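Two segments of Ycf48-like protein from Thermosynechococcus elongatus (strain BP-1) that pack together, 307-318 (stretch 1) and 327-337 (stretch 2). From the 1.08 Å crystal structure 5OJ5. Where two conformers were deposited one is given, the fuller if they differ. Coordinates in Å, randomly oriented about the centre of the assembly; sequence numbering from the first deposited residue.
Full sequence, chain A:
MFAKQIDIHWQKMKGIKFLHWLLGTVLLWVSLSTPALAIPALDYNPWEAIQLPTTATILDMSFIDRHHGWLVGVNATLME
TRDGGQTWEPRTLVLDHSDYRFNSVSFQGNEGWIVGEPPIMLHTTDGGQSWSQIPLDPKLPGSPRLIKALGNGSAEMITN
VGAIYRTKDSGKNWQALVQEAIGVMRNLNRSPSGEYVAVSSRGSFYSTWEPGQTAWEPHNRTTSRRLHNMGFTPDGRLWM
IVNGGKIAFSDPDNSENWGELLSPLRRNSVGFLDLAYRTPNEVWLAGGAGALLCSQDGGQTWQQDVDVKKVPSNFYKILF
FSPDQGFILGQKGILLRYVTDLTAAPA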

# COMPACT_ATOMS: atom_id res chain seq x y z
N ASP A 307 -21.67 -5.63 -5.64
CA ASP A 307 -21.38 -7.03 -5.94
C ASP A 307 -20.34 -7.58 -5.02
O ASP A 307 -20.40 -8.76 -4.67
N VAL A 308 -19.38 -6.75 -4.60
CA VAL A 308 -18.30 -7.32 -3.81
C VAL A 308 -18.67 -7.41 -2.34
O VAL A 308 -17.87 -7.95 -1.56
N LYS A 309 -19.86 -6.92 -1.94
CA LYS A 309 -20.30 -7.11 -0.57
C LYS A 309 -20.40 -8.58 -0.23
O LYS A 309 -20.35 -8.95 0.95
N LYS A 310 -20.54 -9.44 -1.23
CA LYS A 310 -20.64 -10.87 -1.02
C LYS A 310 -19.29 -11.51 -0.72
O LYS A 310 -19.27 -12.68 -0.34
N VAL A 311 -18.16 -10.80 -0.86
CA VAL A 311 -16.84 -11.39 -0.68
C VAL A 311 -16.49 -11.36 0.81
O VAL A 311 -16.41 -10.26 1.38
N PRO A 312 -16.21 -12.51 1.45
CA PRO A 312 -15.98 -12.50 2.92
C PRO A 312 -14.58 -12.03 3.29
O PRO A 312 -13.71 -12.83 3.70
N SER A 313 -14.34 -10.73 3.16
CA SER A 313 -13.01 -10.20 3.38
C SER A 313 -13.08 -8.71 3.66
O SER A 313 -13.91 -7.98 3.08
N ASN A 314 -12.17 -8.25 4.53
CA ASN A 314 -11.78 -6.85 4.54
C ASN A 314 -10.94 -6.58 3.30
O ASN A 314 -10.20 -7.45 2.81
N PHE A 315 -11.00 -5.37 2.79
CA PHE A 315 -10.22 -4.96 1.63
C PHE A 315 -9.22 -3.92 2.10
O PHE A 315 -9.57 -2.77 2.41
N TYR A 316 -7.96 -4.33 2.24
CA TYR A 316 -6.89 -3.63 2.99
C TYR A 316 -6.12 -2.64 2.17
O TYR A 316 -5.58 -1.68 2.73
N LYS A 317 -5.94 -2.92 0.88
CA LYS A 317 -4.96 -2.20 0.07
C LYS A 317 -5.47 -2.17 -1.36
O LYS A 317 -5.86 -3.22 -1.85
N ILE A 318 -5.41 -1.01 -1.99
CA ILE A 318 -5.74 -0.87 -3.40
C ILE A 318 -4.47 -0.47 -4.14
O ILE A 318 -3.85 0.54 -3.78
N PHE A 327 -5.38 -3.98 -8.44
CA PHE A 327 -5.64 -5.08 -7.54
C PHE A 327 -6.03 -4.55 -6.19
O PHE A 327 -5.56 -3.50 -5.74
N ILE A 328 -6.88 -5.30 -5.52
CA ILE A 328 -7.22 -5.03 -4.12
C ILE A 328 -6.86 -6.27 -3.32
O ILE A 328 -7.21 -7.39 -3.69
N LEU A 329 -6.11 -6.05 -2.25
CA LEU A 329 -5.68 -7.13 -1.35
C LEU A 329 -6.74 -7.37 -0.27
O LEU A 329 -7.11 -6.44 0.47
N GLY A 330 -7.27 -8.58 -0.23
CA GLY A 330 -8.16 -9.05 0.80
C GLY A 330 -7.43 -9.90 1.81
O GLY A 330 -6.21 -9.92 1.87
N GLN A 331 -8.19 -10.69 2.56
CA GLN A 331 -7.64 -11.60 3.56
C GLN A 331 -7.55 -12.99 2.98
O GLN A 331 -8.24 -13.32 2.02
N LYS A 332 -6.68 -13.81 3.56
CA LYS A 332 -6.73 -15.23 3.30
C LYS A 332 -6.56 -15.57 1.83
O LYS A 332 -7.21 -16.47 1.29
N GLY A 333 -5.68 -14.85 1.15
CA GLY A 333 -5.40 -15.13 -0.24
C GLY A 333 -6.38 -14.58 -1.25
O GLY A 333 -6.25 -14.87 -2.44
N ILE A 334 -7.33 -13.79 -0.81
CA ILE A 334 -8.29 -13.18 -1.72
C ILE A 334 -7.67 -11.94 -2.35
O ILE A 334 -7.06 -11.10 -1.67
N LEU A 335 -7.82 -11.85 -3.67
CA LEU A 335 -7.44 -10.72 -4.49
C LEU A 335 -8.67 -10.25 -5.26
O LEU A 335 -9.41 -11.08 -5.72
N LEU A 336 -8.84 -8.95 -5.47
CA LEU A 336 -9.71 -8.50 -6.55
C LEU A 336 -8.83 -7.96 -7.66
O LEU A 336 -7.83 -7.27 -7.38
N ARG A 337 -9.20 -8.22 -8.91
CA ARG A 337 -8.46 -7.78 -10.09
C ARG A 337 -9.37 -6.88 -10.94
O ARG A 337 -10.52 -7.22 -11.21

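Stretch 2 folds back on itself through a type I' turn from Gln331 to Ile334, and stretch 1 lies along the resulting hairpin, the contact burying 746 Å² in total. Gln331 contributes most to it. Its CA-to-CB bond points sideways, but with chi1 m and chi2 t the extended chain brings its end back to stretch 1, where the amide oxygen accepts a nearly linear hydrogen bond from the backbone of Asn314 (Asn314 N to Gln331 OE1, 2.7 Å). The aliphatic part of the same side chain meets the edge of the Tyr316 ring, with Gln331 CG 3.2 Å from Tyr316 CE2. In the conformer given, Tyr316 (chi1 m) also accepts a hydrogen bond from within its own stretch: Asn314, likewise m, donates from ND2 to Tyr316 OH at 3.1 Å.

The backbone of Gln331 is held as well. Ser313, in the t rotamer, points toward stretch 2 and accepts a hydrogen bond from the amide, Gln331 N to Ser313 OG being 2.7 Å; the same hydroxyl donates to its neighbour, Ser313 OG to Asn314 O, also 2.7 Å. This arrangement relies on Gly330. Ser313 OG lies only 3.2 Å from Gly330 CA, and a CB on that glycine would clash with the hydroxyl.

Leu329 is the next largest contributor. Its side chain (chi1 m, chi2 t) shares a face of the sheet with that of Lys317, and Leu329 CD1 packs 3.8 Å from Lys317 CB. Lys317 is t at chi1, and the end of its chain leads away from stretch 2. The backbone of Leu329 supports this packing through hydrogen bonds from Tyr316 N to Leu329 O and from Leu329 N to Lys317 O, both 2.9 Å.

Leu336 and Ile328 build the apolar side of the contact around Phe315. Leu336, with chi1 m and chi2 t, points toward stretch 1 and lays CD1 over one face of the phenyl ring, 4.0 Å from the Phe315 ring centroid, in a CH-pi contact. The same methyl approaches Val308 (chi1 m), with Leu336 CD1 4.3 Å from Val308 CG1. Ile328, again m and t, sets CG2 3.7 Å from Phe315 CB, while its CG1 is 4.0 Å from CG1 of Ile318, its partner on the same face of the sheet. Beyond Phe315 the apolar contact continues with Ile334, whose CG2 lies 3.9 Å from Val311 CG1 and whose CD1 is 3.9 Å from Ser313 CB.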

# COMPACT_ATOMS: atom_id res chain seq x y z
CB ASP A 307 -20.88 -7.21 -7.36
CG ASP A 307 -21.93 -6.80 -8.35
OD1 ASP A 307 -22.71 -7.63 -8.84
OD2 ASP A 307 -22.04 -5.58 -8.54
CB VAL A 308 -16.96 -6.59 -4.00
CG1 VAL A 308 -16.54 -6.59 -5.45
CG2 VAL A 308 -17.04 -5.20 -3.46
CB LYS A 309 -21.70 -6.51 -0.33
CG LYS A 309 -21.74 -5.01 -0.29
CD LYS A 309 -23.16 -4.46 -0.08
CE LYS A 309 -23.70 -4.75 1.32
NZ LYS A 309 -25.02 -4.07 1.55
CB LYS A 310 -21.27 -11.50 -2.25
CG LYS A 310 -22.72 -11.05 -2.50
CD LYS A 310 -23.17 -11.37 -3.92
CE LYS A 310 -23.01 -12.87 -4.19
NZ LYS A 310 -21.70 -13.07 -4.84
CB VAL A 311 -15.76 -10.67 -1.52
CG1 VAL A 311 -14.34 -11.27 -1.31
CG2 VAL A 311 -16.12 -10.65 -3.00
CB PRO A 312 -16.20 -13.98 3.30
CG PRO A 312 -15.75 -14.73 2.10
CD PRO A 312 -16.18 -13.89 0.91
CB SER A 313 -12.15 -10.45 2.14
OG SER A 313 -10.80 -10.09 2.34
CB ASN A 314 -10.95 -6.53 5.78
CG ASN A 314 -11.68 -6.84 7.06
OD1 ASN A 314 -12.90 -6.71 7.15
ND2 ASN A 314 -10.92 -7.18 8.09
CB PHE A 315 -11.13 -4.44 0.53
CG PHE A 315 -12.03 -5.47 -0.02
CD1 PHE A 315 -11.55 -6.72 -0.40
CD2 PHE A 315 -13.38 -5.14 -0.21
CE1 PHE A 315 -12.45 -7.67 -0.94
CE2 PHE A 315 -14.24 -6.03 -0.74
CZ PHE A 315 -13.78 -7.30 -1.10
CB TYR A 316 -5.80 -4.59 3.52
CG TYR A 316 -6.33 -5.46 4.60
CD1 TYR A 316 -6.52 -4.99 5.90
CD2 TYR A 316 -6.76 -6.75 4.30
CE1 TYR A 316 -7.05 -5.82 6.91
CE2 TYR A 316 -7.29 -7.55 5.26
CZ TYR A 316 -7.44 -7.09 6.56
OH TYR A 316 -7.98 -7.93 7.50
CB LYS A 317 -3.58 -2.91 0.12
CG LYS A 317 -2.39 -2.05 -0.31
CD LYS A 317 -1.08 -2.58 0.34
CE LYS A 317 0.15 -1.94 -0.22
NZ LYS A 317 0.15 -0.45 -0.12
CB ILE A 318 -6.80 0.23 -3.62
CG1 ILE A 318 -8.07 0.02 -2.76
CG2 ILE A 318 -7.12 0.35 -5.14
CD1 ILE A 318 -8.86 1.34 -2.65
CB PHE A 327 -4.41 -5.99 -7.39
CG PHE A 327 -4.05 -6.64 -8.65
CD1 PHE A 327 -4.54 -7.87 -8.99
CD2 PHE A 327 -3.21 -5.96 -9.54
CE1 PHE A 327 -4.19 -8.41 -10.24
CE2 PHE A 327 -2.87 -6.48 -10.75
CZ PHE A 327 -3.35 -7.67 -11.08
CB ILE A 328 -8.70 -4.68 -3.96
CG1 ILE A 328 -8.94 -3.35 -4.71
CG2 ILE A 328 -9.06 -4.56 -2.51
CD1 ILE A 328 -10.36 -2.88 -4.73
CB LEU A 329 -4.32 -6.81 -0.73
CG LEU A 329 -3.21 -6.37 -1.67
CD1 LEU A 329 -1.92 -6.19 -0.93
CD2 LEU A 329 -2.94 -7.30 -2.82
CB GLN A 331 -8.56 -11.66 4.78
CG GLN A 331 -8.79 -10.35 5.44
CD GLN A 331 -9.88 -10.41 6.45
OE1 GLN A 331 -11.02 -10.09 6.17
NE2 GLN A 331 -9.55 -10.86 7.67
CB LYS A 332 -7.99 -15.88 3.88
CG LYS A 332 -9.31 -15.89 3.05
CD LYS A 332 -10.55 -16.37 3.81
CE LYS A 332 -11.71 -16.05 2.93
NZ LYS A 332 -12.27 -17.37 2.73
CB ILE A 334 -9.57 -12.82 -0.97
CG1 ILE A 334 -10.27 -14.12 -0.51
CG2 ILE A 334 -10.48 -11.91 -1.84
CD1 ILE A 334 -11.41 -13.90 0.43
CB LEU A 335 -6.37 -11.34 -5.40
CG LEU A 335 -5.55 -10.37 -6.22
CD1 LEU A 335 -4.83 -9.37 -5.33
CD2 LEU A 335 -4.54 -11.18 -7.03
CB LEU A 336 -10.66 -7.40 -6.10
CG LEU A 336 -11.47 -7.67 -4.83
CD1 LEU A 336 -12.36 -6.44 -4.52
CD2 LEU A 336 -12.23 -8.93 -4.92
CB ARG A 337 -8.00 -8.97 -10.93
CG ARG A 337 -7.19 -8.56 -12.16
CD ARG A 337 -6.65 -9.79 -12.87
NE ARG A 337 -7.68 -10.40 -13.69
CZ ARG A 337 -7.93 -10.08 -14.96
NH1 ARG A 337 -7.23 -9.15 -15.58
NH2 ARG A 337 -8.90 -10.67 -15.60